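Local atomic coordinates of lipocalin AI-4 (Rhodnius prolixus, PDB entry 5HA0), a protein that binds the cysteinyl leukotriene LTD4 inside its lipocalin barrel and so probably sequesters this inflammatory mediator during the insect's blood feeding. Residues A[30-35]-A[45-50]; A[107-112]-A[119-124]; A[91-96]-A[112-117]. All blocks are in the same frame, centred on the assembly; numbering follows the deposited sequence.

Contacts 1 and 2 pair strands of one antiparallel barrel, while contact 3 sets strand 90-100 against the loop that follows strand 105-112; all three touch the same leukotriene. Contact 1 lines the end of the lipid tail and reaches C11 and C12, contact 2 binds the carboxylate and also packs along the chain, and contact 3 meets the cysteinyl-glycine end, so the three overlap along the ligand's middle. Contacts 2 and 3 have centres about 9 Å apart and share Gly-112. Contacts 1 and 2, centres about 15 Å apart, meet where Tyr-48 OH lies 3.2 Å from Arg-110 NH1, a probable hydrogen bond. Contacts 1 and 3 do not touch; their nearest atoms are about 8 Å apart.

Contact 1: A[30-35]-A[45-50]; sequences DWYLTH and CEKYQT. With LTD ((5~{S},6~{R},7~{E},9~{E},11~{Z},14~{Z})-6-[(2~{R})-2-azanyl-3-(2-hydroxy-2-oxoethylamino)-3-oxidanylidene-propyl]sulfanyl-5-oxidanyl-icosa-7,9,11,14-tetraenoic acid), chain B.
Trp-31 and Tyr-48 face each other as an antiparallel hydrogen-bonded pair: Trp-31 N reaches Tyr-48 O at 2.9 Å, and Tyr-48 N returns to Trp-31 O at 2.7 Å. Farther along, Leu-33 N bonds to Glu-46 O, and one water joins Leu-33 O to Glu-46 N. Polar side chains add a bond within 45-50: Tyr-48 OH donates to Glu-46 OE1 over 2.7 Å, meeting it on the syn side but 34° out of the carboxylate plane. That hydroxyl also pairs with Arg-110, while Arg-44 holds the other carboxylate oxygen.

Apolar contacts differ on the two faces. Lys-47 runs alongside Tyr-32, its first torsion of 176° carrying CG over one ring face, 4.2 Å from the centroid, and its CD lies 3.4 Å from Tyr-32 OH. Cys-45 SG, disulfide-bonded to Cys-155, lies at the edge of the same ring, 3.9 Å from Tyr-32 CD2. On the other face, Leu-33 CB packs on Tyr-48 CE1, and Trp-31 CD1 comes 3.9 Å from ligand C20. A lipid-facing inner surface backed by an outer one carrying Tyr-32 and Lys-47 is typical of a lipocalin barrel hairpin.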
# COMPACT_ATOMS: atom_id res chain seq x y z
N ASP A 30 -0.29 -9.18 10.13
CA ASP A 30 -0.18 -9.51 8.71
C ASP A 30 -1.29 -8.86 7.93
O ASP A 30 -2.40 -8.74 8.42
CB ASP A 30 -0.25 -11.02 8.49
CG ASP A 30 0.94 -11.76 9.03
OD1 ASP A 30 1.99 -11.12 9.26
OD2 ASP A 30 0.83 -12.99 9.21
N TRP A 31 -0.98 -8.48 6.69
CA TRP A 31 -1.97 -7.90 5.78
C TRP A 31 -1.87 -8.61 4.44
O TRP A 31 -0.79 -8.65 3.85
CB TRP A 31 -1.74 -6.41 5.55
CG TRP A 31 -2.16 -5.46 6.66
CD1 TRP A 31 -1.33 -4.77 7.51
CD2 TRP A 31 -3.50 -5.06 6.99
NE1 TRP A 31 -2.07 -3.99 8.35
CE2 TRP A 31 -3.40 -4.15 8.06
CE3 TRP A 31 -4.76 -5.40 6.50
CZ2 TRP A 31 -4.53 -3.56 8.65
CZ3 TRP A 31 -5.88 -4.82 7.09
CH2 TRP A 31 -5.75 -3.90 8.14
N TYR A 32 -2.99 -9.14 3.94
CA TYR A 32 -3.01 -9.75 2.62
C TYR A 32 -3.48 -8.76 1.57
O TYR A 32 -4.49 -8.10 1.75
CB TYR A 32 -3.93 -10.97 2.59
CG TYR A 32 -3.47 -12.10 3.50
CD1 TYR A 32 -3.78 -12.09 4.86
CD2 TYR A 32 -2.72 -13.16 3.00
CE1 TYR A 32 -3.35 -13.11 5.70
CE2 TYR A 32 -2.29 -14.18 3.82
CZ TYR A 32 -2.61 -14.15 5.17
OH TYR A 32 -2.18 -15.17 5.99
N LEU A 33 -2.76 -8.66 0.46
CA LEU A 33 -3.17 -7.78 -0.63
C LEU A 33 -4.17 -8.51 -1.50
O LEU A 33 -3.79 -9.31 -2.35
CB LEU A 33 -1.95 -7.32 -1.43
CG LEU A 33 -2.20 -6.41 -2.63
CD1 LEU A 33 -3.11 -5.25 -2.28
CD2 LEU A 33 -0.88 -5.88 -3.18
N THR A 34 -5.45 -8.24 -1.29
CA THR A 34 -6.48 -9.07 -1.93
C THR A 34 -7.05 -8.45 -3.21
O THR A 34 -7.54 -9.19 -4.06
CB THR A 34 -7.65 -9.37 -0.96
OG1 THR A 34 -8.26 -8.15 -0.52
CG2 THR A 34 -7.17 -10.18 0.26
N HIS A 35 -7.04 -7.12 -3.34
CA HIS A 35 -7.60 -6.45 -4.51
C HIS A 35 -6.79 -5.21 -4.85
O HIS A 35 -6.15 -4.64 -3.97
CB HIS A 35 -9.05 -6.00 -4.29
CG HIS A 35 -9.99 -7.10 -3.94
ND1 HIS A 35 -9.96 -7.75 -2.73
CD2 HIS A 35 -11.05 -7.60 -4.62
CE1 HIS A 35 -10.93 -8.66 -2.70
NE2 HIS A 35 -11.60 -8.58 -3.84
N CYS A 45 -0.85 -13.87 -4.41
CA CYS A 45 -1.29 -13.50 -3.07
C CYS A 45 -0.11 -13.07 -2.22
O CYS A 45 0.64 -13.91 -1.71
CB CYS A 45 -2.04 -14.64 -2.40
SG CYS A 45 -2.71 -14.18 -0.78
N GLU A 46 0.05 -11.76 -2.09
CA GLU A 46 1.11 -11.19 -1.27
C GLU A 46 0.67 -11.02 0.16
O GLU A 46 -0.34 -10.36 0.44
CB GLU A 46 1.56 -9.84 -1.84
CG GLU A 46 2.18 -9.94 -3.22
CD GLU A 46 2.73 -8.61 -3.72
OE1 GLU A 46 2.30 -7.55 -3.21
OE2 GLU A 46 3.57 -8.65 -4.64
N LYS A 47 1.42 -11.62 1.07
CA LYS A 47 1.21 -11.46 2.50
C LYS A 47 2.28 -10.51 3.03
O LYS A 47 3.48 -10.82 2.98
CB LYS A 47 1.26 -12.79 3.24
CG LYS A 47 1.14 -12.66 4.76
CD LYS A 47 0.96 -14.01 5.44
CE LYS A 47 2.14 -14.93 5.18
NZ LYS A 47 3.33 -14.57 6.01
N TYR A 48 1.83 -9.36 3.51
CA TYR A 48 2.72 -8.35 4.07
C TYR A 48 2.85 -8.57 5.56
O TYR A 48 1.88 -8.46 6.30
CB TYR A 48 2.20 -6.94 3.76
CG TYR A 48 2.41 -6.54 2.33
CD1 TYR A 48 1.67 -7.13 1.31
CD2 TYR A 48 3.34 -5.56 1.98
CE1 TYR A 48 1.87 -6.77 -0.03
CE2 TYR A 48 3.54 -5.20 0.65
CZ TYR A 48 2.80 -5.80 -0.35
OH TYR A 48 3.00 -5.46 -1.67
N GLN A 49 4.07 -8.88 5.99
CA GLN A 49 4.38 -9.09 7.39
C GLN A 49 4.99 -7.82 7.96
O GLN A 49 5.95 -7.30 7.41
CB GLN A 49 5.34 -10.26 7.55
CG GLN A 49 4.75 -11.57 7.02
CD GLN A 49 5.65 -12.76 7.27
OE1 GLN A 49 6.04 -13.45 6.33
NE2 GLN A 49 5.97 -13.01 8.54
N THR A 50 4.43 -7.34 9.07
CA THR A 50 4.95 -6.11 9.66
C THR A 50 5.75 -6.39 10.92
O THR A 50 5.52 -7.39 11.62
CB THR A 50 3.83 -5.10 10.02
OG1 THR A 50 3.04 -5.61 11.09
CG2 THR A 50 2.96 -4.75 8.81
O2 LTD B . 1.69 0.24 -6.75
C1 LTD B . 1.37 -0.54 -7.68
O1 LTD B . 0.73 -1.59 -7.47
C2 LTD B . 1.77 -0.19 -9.08
C3 LTD B . 2.89 -1.12 -9.56
C4 LTD B . 3.97 -1.28 -8.50
C5 LTD B . 5.15 -2.05 -9.07
O3 LTD B . 4.78 -3.41 -9.30
C6 LTD B . 6.36 -2.00 -8.15
C7 LTD B . 6.09 -2.66 -6.81
C8 LTD B . 6.12 -1.96 -5.66
C9 LTD B . 5.87 -2.63 -4.38
C10 LTD B . 6.04 -2.03 -3.20
C11 LTD B . 5.78 -2.80 -1.98
C12 LTD B . 5.89 -2.35 -0.72
C13 LTD B . 6.29 -0.95 -0.33
C14 LTD B . 5.10 -0.01 -0.47
C15 LTD B . 4.11 0.09 0.42
C16 LTD B . 4.05 -0.73 1.68
C17 LTD B . 2.64 -1.26 1.91
C18 LTD B . 2.52 -1.86 3.31
C19 LTD B . 1.23 -2.64 3.50
C20 LTD B . 1.15 -3.19 4.91
O32 LTD B . 8.00 -7.98 -5.86
C21 LTD B . 8.14 -6.82 -6.27
O31 LTD B . 7.19 -6.02 -6.39
CA3 LTD B . 9.52 -6.33 -6.63
N3 LTD B . 9.48 -4.98 -7.16
C22 LTD B . 10.44 -4.56 -7.98
O33 LTD B . 11.36 -5.28 -8.30
CA2 LTD B . 10.39 -3.15 -8.51
CB2 LTD B . 9.15 -2.40 -8.03
SG2 LTD B . 7.71 -2.85 -9.01
N2 LTD B . 10.41 -3.21 -9.99
O HOH W 1 -1.70 -10.15 -3.70

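Contact 2: A[107-112]-A[119-124]; sequences LLYRCG and PKDNFL. With LTD ((5~{S},6~{R},7~{E},9~{E},11~{Z},14~{Z})-6-[(2~{R})-2-azanyl-3-(2-hydroxy-2-oxoethylamino)-3-oxidanylidene-propyl]sulfanyl-5-oxidanyl-icosa-7,9,11,14-tetraenoic acid), chain B.
Arg-110 and Leu-124 pack tightly on the ligand side of the sheet. Leu-124 CD1 sits over the centre of one guanidinium face, 3.5 Å from Arg-110 CZ, and ligand C9 lies over the opposite face, toward its rim. Held between them, the flat group turns its edge to the leukotriene carboxylate: Arg-110 NE donates to ligand O2 at 2.7 Å and Arg-110 NH2 to ligand O1 at 2.8 Å, the latter almost straight at 179°. The bend at chi3 (64°) of an otherwise extended chain brings these N-H groups round. Asn-122 ND2 gives O1 a second donor at 2.9 Å, its OD1 being bonded to Asp-38 N.

Six backbone bonds, from Leu-108/Leu-124 to Gly-112/Lys-120, make the two strands a beta hairpin of the lipocalin barrel, its inner face forming the carboxylate site. On the other face Tyr-109 CD1 rests over the rim of the Phe-123 ring, 3.7 Å from Phe-123 CZ, with the planes inclined at 54°. Tyr-109 OH donates to the anti lone pair of Asp-121 OD2 over 2.7 Å, while Arg-37 pairs with OD1. Cys-111 SG, disulfide-bonded to Cys-10, packs on Asp-121 CB and Pro-119 CB. The solvent side is looser: Pro-119 is partly exposed, and the extended chain of exposed Lys-120 leads away from the partner strand.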
# COMPACT_ATOMS: atom_id res chain seq x y z
N LEU A 107 -7.61 0.35 2.90
CA LEU A 107 -7.47 0.86 1.54
C LEU A 107 -6.26 1.77 1.49
O LEU A 107 -6.23 2.76 2.21
CB LEU A 107 -8.73 1.62 1.13
CG LEU A 107 -8.72 2.26 -0.26
CD1 LEU A 107 -8.71 1.17 -1.31
CD2 LEU A 107 -9.92 3.19 -0.42
N LEU A 108 -5.27 1.42 0.67
CA LEU A 108 -4.03 2.19 0.55
C LEU A 108 -3.88 2.78 -0.84
O LEU A 108 -4.43 2.25 -1.81
CB LEU A 108 -2.80 1.31 0.86
CG LEU A 108 -2.36 1.21 2.32
CD1 LEU A 108 -3.43 0.57 3.18
CD2 LEU A 108 -1.04 0.44 2.43
N TYR A 109 -3.14 3.88 -0.91
CA TYR A 109 -2.66 4.40 -2.17
C TYR A 109 -1.16 4.15 -2.23
O TYR A 109 -0.47 4.36 -1.23
CB TYR A 109 -2.96 5.89 -2.29
CG TYR A 109 -2.38 6.55 -3.50
CD1 TYR A 109 -2.93 6.37 -4.77
CD2 TYR A 109 -1.28 7.41 -3.38
CE1 TYR A 109 -2.38 6.99 -5.87
CE2 TYR A 109 -0.74 8.03 -4.47
CZ TYR A 109 -1.29 7.83 -5.72
OH TYR A 109 -0.75 8.45 -6.82
N ARG A 110 -0.65 3.70 -3.37
CA ARG A 110 0.78 3.47 -3.52
C ARG A 110 1.26 4.12 -4.80
O ARG A 110 0.55 4.14 -5.79
CB ARG A 110 1.07 1.98 -3.52
CG ARG A 110 2.54 1.65 -3.54
CD ARG A 110 2.81 0.19 -3.23
NE ARG A 110 2.25 -0.71 -4.24
CZ ARG A 110 2.16 -2.03 -4.09
NH1 ARG A 110 2.56 -2.61 -2.96
NH2 ARG A 110 1.64 -2.77 -5.05
N CYS A 111 2.48 4.67 -4.77
CA CYS A 111 3.03 5.34 -5.94
C CYS A 111 4.54 5.31 -5.90
O CYS A 111 5.14 5.33 -4.83
CB CYS A 111 2.52 6.78 -6.01
SG CYS A 111 2.89 7.71 -7.53
N GLY A 112 5.17 5.27 -7.06
CA GLY A 112 6.62 5.30 -7.13
C GLY A 112 7.10 5.45 -8.55
O GLY A 112 6.32 5.29 -9.50
N PRO A 119 5.60 8.24 -12.94
CA PRO A 119 5.23 7.39 -11.79
C PRO A 119 4.17 6.35 -12.14
O PRO A 119 3.36 6.55 -13.04
CB PRO A 119 4.71 8.39 -10.76
CG PRO A 119 4.33 9.61 -11.55
CD PRO A 119 5.29 9.66 -12.70
N LYS A 120 4.21 5.22 -11.43
CA LYS A 120 3.15 4.22 -11.48
C LYS A 120 2.46 4.20 -10.14
O LYS A 120 3.14 4.14 -9.11
CB LYS A 120 3.70 2.83 -11.79
CG LYS A 120 4.10 2.58 -13.21
CD LYS A 120 4.42 1.10 -13.38
CE LYS A 120 4.62 0.73 -14.83
NZ LYS A 120 4.85 -0.73 -14.98
N ASP A 121 1.14 4.26 -10.12
CA ASP A 121 0.43 4.24 -8.84
C ASP A 121 -0.70 3.22 -8.84
O ASP A 121 -0.94 2.54 -9.84
CB ASP A 121 -0.08 5.65 -8.45
CG ASP A 121 -1.14 6.20 -9.37
OD1 ASP A 121 -1.60 5.51 -10.30
OD2 ASP A 121 -1.54 7.37 -9.15
N ASN A 122 -1.38 3.12 -7.71
CA ASN A 122 -2.42 2.13 -7.55
C ASN A 122 -3.21 2.40 -6.31
O ASN A 122 -2.73 3.08 -5.39
CB ASN A 122 -1.81 0.73 -7.48
CG ASN A 122 -2.66 -0.33 -8.15
OD1 ASN A 122 -3.84 -0.11 -8.43
ND2 ASN A 122 -2.06 -1.49 -8.39
N PHE A 123 -4.43 1.87 -6.27
CA PHE A 123 -5.15 1.77 -5.00
C PHE A 123 -5.21 0.30 -4.64
O PHE A 123 -5.49 -0.56 -5.50
CB PHE A 123 -6.55 2.38 -5.08
CG PHE A 123 -6.55 3.89 -5.06
CD1 PHE A 123 -6.43 4.60 -6.24
CD2 PHE A 123 -6.65 4.57 -3.86
CE1 PHE A 123 -6.45 6.00 -6.22
CE2 PHE A 123 -6.66 5.95 -3.84
CZ PHE A 123 -6.56 6.67 -5.02
N LEU A 124 -4.95 0.01 -3.37
CA LEU A 124 -4.76 -1.35 -2.89
C LEU A 124 -5.72 -1.65 -1.76
O LEU A 124 -5.87 -0.84 -0.84
CB LEU A 124 -3.33 -1.54 -2.39
CG LEU A 124 -2.19 -1.11 -3.31
CD1 LEU A 124 -0.86 -1.24 -2.57
CD2 LEU A 124 -2.17 -1.94 -4.57
O2 LTD B . 1.69 0.24 -6.75
C1 LTD B . 1.37 -0.54 -7.68
O1 LTD B . 0.73 -1.59 -7.47
C2 LTD B . 1.77 -0.19 -9.08
C3 LTD B . 2.89 -1.12 -9.56
C4 LTD B . 3.97 -1.28 -8.50
C5 LTD B . 5.15 -2.05 -9.07
O3 LTD B . 4.78 -3.41 -9.30
C6 LTD B . 6.36 -2.00 -8.15
C7 LTD B . 6.09 -2.66 -6.81
C8 LTD B . 6.12 -1.96 -5.66
C9 LTD B . 5.87 -2.63 -4.38
C10 LTD B . 6.04 -2.03 -3.20
C11 LTD B . 5.78 -2.80 -1.98
C12 LTD B . 5.89 -2.35 -0.72
C13 LTD B . 6.29 -0.95 -0.33
C14 LTD B . 5.10 -0.01 -0.47
C15 LTD B . 4.11 0.09 0.42
C16 LTD B . 4.05 -0.73 1.68
C17 LTD B . 2.64 -1.26 1.91
C18 LTD B . 2.52 -1.86 3.31
C19 LTD B . 1.23 -2.64 3.50
C20 LTD B . 1.15 -3.19 4.91
O32 LTD B . 8.00 -7.98 -5.86
C21 LTD B . 8.14 -6.82 -6.27
O31 LTD B . 7.19 -6.02 -6.39
CA3 LTD B . 9.52 -6.33 -6.63
N3 LTD B . 9.48 -4.98 -7.16
C22 LTD B . 10.44 -4.56 -7.98
O33 LTD B . 11.36 -5.28 -8.30
CA2 LTD B . 10.39 -3.15 -8.51
CB2 LTD B . 9.15 -2.40 -8.03
SG2 LTD B . 7.71 -2.85 -9.01
N2 LTD B . 10.41 -3.21 -9.99

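Contact 3: A[91-96]-A[112-117]; sequences FTSYMA and GLYGST. With LTD ((5~{S},6~{R},7~{E},9~{E},11~{Z},14~{Z})-6-[(2~{R})-2-azanyl-3-(2-hydroxy-2-oxoethylamino)-3-oxidanylidene-propyl]sulfanyl-5-oxidanyl-icosa-7,9,11,14-tetraenoic acid), chain B.
Phe-91 and Tyr-114 approach from backbones that form no ladder: 91-96 is extended strand, whereas 112-117 starts at the end of strand 105-112 and then makes a type I' turn from Leu-113 to Ser-116, closed by Ser-116 N to Leu-113 O. Tyr-114 and Gly-115 occupy the central turn positions, both with positive phi (56° and 90°). The two backbones are bridged by one water, which donates to Thr-92 O and accepts from Tyr-114 N at 2.8 Å. Gly-112 lies beside Ser-93, and its lack of a side chain lets the Tyr-114 ring fold back over its carbonyl carbon.

Among the side chains, Tyr-114 does most of the touching. Its ring extends toward the strand, with CE1 3.3 Å from Thr-92 O. Ser-93 OG, directed by a chi1 of -175°, lies in the plane of that ring and donates to Tyr-114 OH over 2.9 Å. Between the rings, Phe-91 CD2 meets Tyr-114 CE1 at 3.9 Å. The side chains cross obliquely, and CD2 comes to the edge of the tyrosine.

Both rings turn a face to the leukotriene. Ligand CB2 stands over the centre of Phe-91, whose CE1 is 3.3 Å from ligand N3. Ligand C6 stands over the centre of Tyr-114, on the face opposite Gly-112. Deeper along the strand, Ser-93 OG comes 3.4 Å from ligand C14, and Met-95 CG follows the chain at C15.

No hydrogen bond to the ligand is found from these two segments, which suggests that they recognise it largely by shape: aromatic faces pack against the carbons flanking the thioether, while the serine-tyrosine bond probably helps fix the position of the Tyr-114 ring at the barrel mouth.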
# COMPACT_ATOMS: atom_id res chain seq x y z
N PHE A 91 14.43 -0.74 -4.61
CA PHE A 91 13.55 0.30 -5.11
C PHE A 91 12.93 1.07 -3.97
O PHE A 91 12.94 0.62 -2.82
CB PHE A 91 12.46 -0.30 -6.01
CG PHE A 91 11.53 -1.25 -5.31
CD1 PHE A 91 11.82 -2.61 -5.25
CD2 PHE A 91 10.36 -0.80 -4.73
CE1 PHE A 91 10.96 -3.48 -4.61
CE2 PHE A 91 9.51 -1.66 -4.08
CZ PHE A 91 9.80 -3.01 -4.03
N THR A 92 12.36 2.22 -4.30
CA THR A 92 11.65 3.04 -3.33
C THR A 92 10.18 3.10 -3.70
O THR A 92 9.84 3.19 -4.88
CB THR A 92 12.23 4.45 -3.27
OG1 THR A 92 13.65 4.37 -3.06
CG2 THR A 92 11.58 5.25 -2.14
N SER A 93 9.31 3.05 -2.71
CA SER A 93 7.88 3.10 -2.96
C SER A 93 7.21 3.96 -1.91
O SER A 93 7.63 3.96 -0.75
CB SER A 93 7.30 1.69 -2.97
OG SER A 93 5.92 1.71 -3.33
N TYR A 94 6.18 4.69 -2.30
CA TYR A 94 5.46 5.59 -1.39
C TYR A 94 4.05 5.11 -1.17
O TYR A 94 3.42 4.61 -2.11
CB TYR A 94 5.45 7.01 -1.94
CG TYR A 94 6.85 7.57 -2.12
CD1 TYR A 94 7.62 7.22 -3.22
CD2 TYR A 94 7.40 8.42 -1.18
CE1 TYR A 94 8.91 7.70 -3.37
CE2 TYR A 94 8.67 8.91 -1.32
CZ TYR A 94 9.42 8.55 -2.42
OH TYR A 94 10.70 9.04 -2.57
N MET A 95 3.52 5.27 0.03
CA MET A 95 2.17 4.84 0.34
C MET A 95 1.50 5.72 1.38
O MET A 95 2.15 6.37 2.20
CB MET A 95 2.18 3.37 0.81
CG MET A 95 3.05 3.12 2.05
SD MET A 95 2.26 2.08 3.31
CE MET A 95 0.93 3.24 3.49
N ALA A 96 0.17 5.74 1.34
CA ALA A 96 -0.63 6.35 2.38
C ALA A 96 -1.83 5.45 2.66
O ALA A 96 -2.40 4.87 1.73
CB ALA A 96 -1.09 7.74 1.98
N GLY A 112 5.17 5.27 -7.06
CA GLY A 112 6.62 5.30 -7.13
C GLY A 112 7.10 5.45 -8.55
O GLY A 112 6.32 5.29 -9.50
N LEU A 113 8.38 5.77 -8.71
CA LEU A 113 8.98 5.93 -10.04
C LEU A 113 9.62 4.64 -10.55
O LEU A 113 9.51 4.31 -11.73
CB LEU A 113 10.03 7.05 -10.01
CG LEU A 113 9.45 8.44 -9.75
CD1 LEU A 113 10.55 9.46 -9.50
CD2 LEU A 113 8.59 8.86 -10.93
N TYR A 114 10.29 3.92 -9.65
CA TYR A 114 10.87 2.62 -9.99
C TYR A 114 11.82 2.70 -11.18
O TYR A 114 11.82 1.82 -12.05
CB TYR A 114 9.75 1.59 -10.26
CG TYR A 114 8.67 1.64 -9.21
CD1 TYR A 114 8.95 1.34 -7.88
CD2 TYR A 114 7.36 1.99 -9.52
CE1 TYR A 114 7.99 1.39 -6.91
CE2 TYR A 114 6.37 2.04 -8.54
CZ TYR A 114 6.69 1.75 -7.23
OH TYR A 114 5.75 1.80 -6.23
N GLY A 115 12.63 3.76 -11.23
CA GLY A 115 13.62 3.91 -12.28
C GLY A 115 13.14 4.63 -13.53
O GLY A 115 13.94 5.06 -14.35
N SER A 116 11.82 4.77 -13.66
CA SER A 116 11.24 5.49 -14.79
C SER A 116 11.06 6.97 -14.46
O SER A 116 11.26 7.39 -13.32
CB SER A 116 9.89 4.87 -15.17
OG SER A 116 9.14 5.75 -15.99
N THR A 117 10.70 7.77 -15.46
CA THR A 117 10.45 9.19 -15.23
C THR A 117 8.97 9.45 -14.96
O THR A 117 8.58 10.50 -14.45
CB THR A 117 10.91 10.05 -16.43
OG1 THR A 117 9.90 10.04 -17.45
CG2 THR A 117 12.22 9.52 -17.01
O2 LTD B . 1.69 0.24 -6.75
C1 LTD B . 1.37 -0.54 -7.68
O1 LTD B . 0.73 -1.59 -7.47
C2 LTD B . 1.77 -0.19 -9.08
C3 LTD B . 2.89 -1.12 -9.56
C4 LTD B . 3.97 -1.28 -8.50
C5 LTD B . 5.15 -2.05 -9.07
O3 LTD B . 4.78 -3.41 -9.30
C6 LTD B . 6.36 -2.00 -8.15
C7 LTD B . 6.09 -2.66 -6.81
C8 LTD B . 6.12 -1.96 -5.66
C9 LTD B . 5.87 -2.63 -4.38
C10 LTD B . 6.04 -2.03 -3.20
C11 LTD B . 5.78 -2.80 -1.98
C12 LTD B . 5.89 -2.35 -0.72
C13 LTD B . 6.29 -0.95 -0.33
C14 LTD B . 5.10 -0.01 -0.47
C15 LTD B . 4.11 0.09 0.42
C16 LTD B . 4.05 -0.73 1.68
C17 LTD B . 2.64 -1.26 1.91
C18 LTD B . 2.52 -1.86 3.31
C19 LTD B . 1.23 -2.64 3.50
C20 LTD B . 1.15 -3.19 4.91
O32 LTD B . 8.00 -7.98 -5.86
C21 LTD B . 8.14 -6.82 -6.27
O31 LTD B . 7.19 -6.02 -6.39
CA3 LTD B . 9.52 -6.33 -6.63
N3 LTD B . 9.48 -4.98 -7.16
C22 LTD B . 10.44 -4.56 -7.98
O33 LTD B . 11.36 -5.28 -8.30
CA2 LTD B . 10.39 -3.15 -8.51
CB2 LTD B . 9.15 -2.40 -8.03
SG2 LTD B . 7.71 -2.85 -9.01
N2 LTD B . 10.41 -3.21 -9.99
O HOH W 2 10.59 4.70 -6.98